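Local coordinates for alpha-catenin-like protein hmp-1 (Caenorhabditis elegans, PDB 5XA5), which binds beta-catenin, cadherin and actin filaments at cell junctions and is required for cell migration during body enclosure and for cell shape changes during body elongation, at residues V198-N201 with Q202-D205. Sequence-based numbering, arbitrary orientation.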
loop_
_atom_site.group_PDB
_atom_site.type_symbol
_atom_site.label_atom_id
_atom_site.label_comp_id
_atom_site.label_asym_id
_atom_site.label_seq_id
_atom_site.Cartn_x
_atom_site.Cartn_y
_atom_site.Cartn_z
ATOM N N VAL A 198 -7.694 6.845 5.754
ATOM C CA VAL A 198 -7.734 7.392 7.100
ATOM C C VAL A 198 -8.574 8.663 7.171
ATOM O O VAL A 198 -9.454 8.779 8.017
ATOM C CB VAL A 198 -6.291 7.670 7.622
ATOM C CG1 VAL A 198 -6.320 8.506 8.896
ATOM C CG2 VAL A 198 -5.528 6.353 7.804
ATOM N N LYS A 199 -8.309 9.614 6.279
ATOM C CA LYS A 199 -9.010 10.899 6.317
ATOM C C LYS A 199 -10.309 10.879 5.508
ATOM O O LYS A 199 -10.284 10.636 4.306
ATOM C CB LYS A 199 -8.092 12.007 5.808
ATOM C CG LYS A 199 -6.731 12.032 6.480
ATOM C CD LYS A 199 -6.138 13.423 6.478
ATOM C CE LYS A 199 -5.182 13.599 7.641
ATOM N NZ LYS A 199 -4.841 15.028 7.873
ATOM N N PRO A 200 -11.447 11.147 6.167
ATOM C CA PRO A 200 -12.775 11.080 5.545
ATOM C C PRO A 200 -12.914 12.057 4.389
ATOM O O PRO A 200 -13.699 11.820 3.473
ATOM C CB PRO A 200 -13.730 11.457 6.688
ATOM C CG PRO A 200 -12.946 11.252 7.934
ATOM C CD PRO A 200 -11.527 11.554 7.582
ATOM N N ASN A 201 -12.163 13.147 4.433
ATOM C CA ASN A 201 -12.264 14.102 3.339
ATOM C C ASN A 201 -11.598 13.541 2.083
ATOM O O ASN A 201 -12.083 13.777 0.977
ATOM C CB ASN A 201 -11.677 15.461 3.735
ATOM C CG ASN A 201 -10.189 15.410 3.992
ATOM O OD1 ASN A 201 -9.745 14.966 5.054
ATOM N ND2 ASN A 201 -9.407 15.891 3.031
ATOM N N GLN A 202 -10.519 12.772 2.249
ATOM C CA GLN A 202 -9.870 12.111 1.118
ATOM C C GLN A 202 -10.784 11.011 0.616
ATOM O O GLN A 202 -10.942 10.808 -0.591
ATOM C CB GLN A 202 -8.508 11.549 1.527
ATOM C CG GLN A 202 -7.449 12.626 1.704
ATOM C CD GLN A 202 -6.119 12.097 2.184
ATOM O OE1 GLN A 202 -5.845 10.901 2.109
ATOM N NE2 GLN A 202 -5.277 12.996 2.683
ATOM N N ARG A 203 -11.384 10.292 1.560
ATOM C CA ARG A 203 -12.383 9.287 1.234
ATOM C C ARG A 203 -13.488 9.886 0.364
ATOM O O ARG A 203 -13.765 9.383 -0.730
ATOM C CB ARG A 203 -12.982 8.697 2.516
ATOM C CG ARG A 203 -14.082 7.684 2.282
ATOM C CD ARG A 203 -14.839 7.438 3.588
ATOM N NE ARG A 203 -15.596 8.636 3.933
ATOM C CZ ARG A 203 -15.995 8.964 5.158
ATOM N NH1 ARG A 203 -15.718 8.178 6.190
ATOM N NH2 ARG A 203 -16.679 10.085 5.349
ATOM N N ASP A 204 -14.090 10.973 0.838
ATOM C CA ASP A 204 -15.216 11.580 0.120
ATOM C C ASP A 204 -14.769 12.133 -1.230
ATOM O O ASP A 204 -15.486 11.992 -2.216
ATOM C CB ASP A 204 -15.871 12.689 0.937
ATOM C CG ASP A 204 -16.530 12.169 2.201
ATOM O OD1 ASP A 204 -16.800 10.950 2.273
ATOM O OD2 ASP A 204 -16.810 12.991 3.097
ATOM N N ASP A 205 -13.590 12.751 -1.267
ATOM C CA ASP A 205 -13.050 13.292 -2.518
ATOM C C ASP A 205 -12.768 12.190 -3.529
ATOM O O ASP A 205 -12.992 12.370 -4.740
ATOM C CB ASP A 205 -11.777 14.096 -2.259
ATOM C CG ASP A 205 -12.057 15.464 -1.656
ATOM O OD1 ASP A 205 -13.245 15.848 -1.544
ATOM O OD2 ASP A 205 -11.080 16.158 -1.303
HETATM O O HOH W 1 -5.964 9.371 4.488
HETATM O O HOH W 2 -11.243 17.775 0.889
#
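P200 and R203 meet in the first turn of helix 200-229, just past the short link from helix 169-196 in this all-helical N-terminal part of a vinculin/alpha-catenin family protein. K199 is the N-cap residue, and its carbonyl starts the helical bonding: R203 N reaches K199 O at 3.0 Å, lying in the carbonyl plane, and Q202 N adds a weak bond to the same oxygen. The next two bonds follow, D204 N to P200 O and D205 N to N201 O. Proline suits the first helical position because its nitrogen, which lacks a hydrogen, is asked for no bond there.

The closest side-chain packing involves the proline. With CG anti to the backbone N (chi1 177°) and a bend at chi3, the R203 chain turns back toward P200, and one guanidinium face lies against P200 CB, off-centre toward the rim, 3.5 Å from R203 NH2. In the guanidinium plane, R203 NE (3.1 Å) and R203 NH2 converge side-on on D204 OD1, a salt bridge, both from one face of the carboxylate. Aspartate near a helix start also probably interacts favourably with the helix dipole. A leucine in place of R203 would probably leave D204 without its charged mate and P200 CB without its flat cover.

Other pairs are joined more loosely, through water, although the whole contact lies at the surface. K199's long chain leads its amine outward, CD staying 3.9 Å from Q202 NE2. Q202, which also touches R21, offers an amide oxygen to a water that accepts from K199 N. N201 and D205 pair donor with acceptor: a second water, held weakly by N201 ND2, donates to D205 OD2 at 2.7 Å.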